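PDB 5UJC: MMACHC-like protein, which probably catalyses the flavin- and NADPH-dependent removal of the upper-axial ligand of cyanocobalamin and the glutathione-dependent demethylation of methylcobalamin during vitamin B12 trafficking. Local coordinates for residues Glu113-Ile118 and Ile191-Lys196. Residues are numbered along the deposited sequence; the frame is centred on the assembly and turned at random.
Sequences EENFEI and IFPNVK
This is backbone pairing at the edge of the four-stranded antiparallel sheet, where strand 117-120 begins beside strand 185-196 and the loop before 117-120 runs past the type I turn that interrupts 185-196. Glu117 and Ile191 form an antiparallel hydrogen-bonded pair: Glu117 N to Ile191 O and Ile191 N to Glu117 O both span 2.9 Å, nearly straight and in the carbonyl planes. Ile191 O also receives a CA-H contact from Phe116. Beyond this pair direct backbone bonding stops at the turn Phe192-Val195, closed by Val195 N to Phe192 O (3.0 Å), and side chains and a water take over. The ordered water donates to Asn115 O (2.7 Å) and Glu113 OE1 and accepts from Asn194 N. Asn115 crosses Asn194 at about a right angle; Asn115 ND2 hydrogen-bonds Asn194 OD1 (2.7 Å) from above the carbonyl plane of Asn194, while Asn115 OD1 lies by Pro193 CD. Glu113, bent at chi2 (61°), slides its CG past Phe192 CD1 (3.8 Å) and its carboxylate along Val195 CG2; Glu113 OE2 is hydrogen-bonded to His7 NE2 of helix 5-18. The Phe116 and Phe192 side chains run alongside each other, rings oblique at 46°, CB of Phe116 against CE1 of Phe192 (3.6 Å), and both touch Leu109 of helix 93-109. The pairing starts the edge strand of an antiparallel sheet in the MMACHC family, of the FMN-dependent nitroreductase clan.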
loop_
_atom_site.group_PDB
_atom_site.type_symbol
_atom_site.label_atom_id
_atom_site.label_comp_id
_atom_site.label_asym_id
_atom_site.label_seq_id
_atom_site.Cartn_x
_atom_site.Cartn_y
_atom_site.Cartn_z
ATOM N N GLU A 113 3.016 -10.568 20.648
ATOM C CA GLU A 113 3.217 -11.809 19.862
ATOM C C GLU A 113 4.615 -11.785 19.269
ATOM O O GLU A 113 4.913 -10.952 18.418
ATOM C CB GLU A 113 2.169 -11.948 18.742
ATOM C CG GLU A 113 2.303 -13.245 17.921
ATOM C CD GLU A 113 2.128 -14.530 18.756
ATOM O OE1 GLU A 113 2.674 -15.568 18.341
ATOM O OE2 GLU A 113 1.447 -14.497 19.801
ATOM N N GLU A 114 5.514 -12.612 19.813
ATOM C CA GLU A 114 6.938 -12.492 19.481
ATOM C C GLU A 114 7.276 -12.950 18.059
ATOM O O GLU A 114 8.203 -12.441 17.454
ATOM C CB GLU A 114 7.806 -13.222 20.516
ATOM C CG GLU A 114 7.787 -14.728 20.440
ATOM C CD GLU A 114 8.636 -15.366 21.555
ATOM O OE1 GLU A 114 9.332 -14.616 22.269
ATOM O OE2 GLU A 114 8.598 -16.605 21.724
ATOM N N ASN A 115 6.474 -13.864 17.521
ATOM C CA ASN A 115 6.771 -14.509 16.225
ATOM C C ASN A 115 5.933 -13.911 15.096
ATOM O O ASN A 115 4.733 -14.117 15.041
ATOM C CB ASN A 115 6.488 -16.022 16.342
ATOM C CG ASN A 115 6.812 -16.795 15.069
ATOM O OD1 ASN A 115 7.340 -16.245 14.095
ATOM N ND2 ASN A 115 6.520 -18.092 15.087
ATOM N N PHE A 116 6.562 -13.113 14.236
ATOM C CA PHE A 116 5.900 -12.632 13.048
ATOM C C PHE A 116 6.879 -12.350 11.928
ATOM O O PHE A 116 8.066 -12.131 12.156
ATOM C CB PHE A 116 5.035 -11.381 13.326
ATOM C CG PHE A 116 5.781 -10.244 13.959
ATOM C CD1 PHE A 116 5.876 -10.144 15.361
ATOM C CD2 PHE A 116 6.350 -9.247 13.186
ATOM C CE1 PHE A 116 6.531 -9.085 15.951
ATOM C CE2 PHE A 116 7.016 -8.186 13.783
ATOM C CZ PHE A 116 7.115 -8.115 15.166
ATOM N N GLU A 117 6.366 -12.416 10.711
ATOM C CA GLU A 117 7.112 -12.067 9.503
ATOM C C GLU A 117 6.529 -10.804 8.907
ATOM O O GLU A 117 5.323 -10.536 9.044
ATOM C CB GLU A 117 6.983 -13.200 8.480
ATOM C CG GLU A 117 7.493 -14.547 8.985
ATOM C CD GLU A 117 8.993 -14.554 9.256
ATOM O OE1 GLU A 117 9.738 -13.816 8.564
ATOM O OE2 GLU A 117 9.429 -15.322 10.134
ATOM N N ILE A 118 7.379 -10.007 8.280
ATOM C CA ILE A 118 6.938 -8.774 7.631
ATOM C C ILE A 118 7.337 -8.809 6.165
ATOM O O ILE A 118 8.505 -9.067 5.841
ATOM C CB ILE A 118 7.551 -7.484 8.286
ATOM C CG1 ILE A 118 7.360 -7.473 9.813
ATOM C CG2 ILE A 118 6.949 -6.241 7.608
ATOM C CD1 ILE A 118 7.808 -6.176 10.479
ATOM N N ILE A 191 2.566 -11.431 9.100
ATOM C CA ILE A 191 2.040 -12.790 9.193
ATOM C C ILE A 191 2.442 -13.353 10.553
ATOM O O ILE A 191 3.582 -13.236 10.950
ATOM C CB ILE A 191 2.599 -13.677 8.066
ATOM C CG1 ILE A 191 2.294 -13.040 6.693
ATOM C CG2 ILE A 191 2.009 -15.100 8.149
ATOM C CD1 ILE A 191 2.886 -13.782 5.499
ATOM N N PHE A 192 1.478 -13.968 11.246
ATOM C CA PHE A 192 1.670 -14.490 12.612
ATOM C C PHE A 192 1.523 -16.011 12.611
ATOM O O PHE A 192 0.417 -16.535 12.775
ATOM C CB PHE A 192 0.664 -13.853 13.535
ATOM C CG PHE A 192 0.775 -12.350 13.588
ATOM C CD1 PHE A 192 1.629 -11.741 14.484
ATOM C CD2 PHE A 192 0.064 -11.552 12.704
ATOM C CE1 PHE A 192 1.771 -10.364 14.490
ATOM C CE2 PHE A 192 0.212 -10.166 12.724
ATOM C CZ PHE A 192 1.066 -9.589 13.609
ATOM N N PRO A 193 2.636 -16.733 12.396
ATOM C CA PRO A 193 2.514 -18.165 12.130
ATOM C C PRO A 193 1.909 -18.974 13.267
ATOM O O PRO A 193 1.389 -20.068 13.017
ATOM C CB PRO A 193 3.975 -18.603 11.876
ATOM C CG PRO A 193 4.666 -17.371 11.435
ATOM C CD PRO A 193 4.017 -16.254 12.206
ATOM N N ASN A 194 1.986 -18.462 14.503
ATOM C CA ASN A 194 1.445 -19.184 15.664
ATOM C C ASN A 194 0.038 -18.762 16.062
ATOM O O ASN A 194 -0.480 -19.246 17.066
ATOM C CB ASN A 194 2.387 -19.029 16.879
ATOM C CG ASN A 194 3.774 -19.584 16.618
ATOM O OD1 ASN A 194 4.779 -18.980 16.994
ATOM N ND2 ASN A 194 3.837 -20.728 15.959
ATOM N N VAL A 195 -0.601 -17.899 15.262
ATOM C CA VAL A 195 -1.916 -17.396 15.592
ATOM C C VAL A 195 -2.914 -17.846 14.526
ATOM O O VAL A 195 -2.784 -17.497 13.357
ATOM C CB VAL A 195 -1.937 -15.855 15.708
ATOM C CG1 VAL A 195 -3.326 -15.381 16.051
ATOM C CG2 VAL A 195 -0.924 -15.386 16.748
ATOM N N LYS A 196 -3.895 -18.638 14.946
ATOM C CA LYS A 196 -4.884 -19.210 14.041
ATOM C C LYS A 196 -6.274 -18.601 14.326
ATOM O O LYS A 196 -6.708 -18.498 15.488
ATOM C CB LYS A 196 -4.934 -20.736 14.197
ATOM C CG LYS A 196 -3.579 -21.423 14.118
ATOM C CD LYS A 196 -2.885 -21.185 12.795
ATOM C CE LYS A 196 -1.513 -21.857 12.751
ATOM N NZ LYS A 196 -1.607 -23.332 12.911
HETATM O O HOH W 1 2.748 -15.920 15.560
#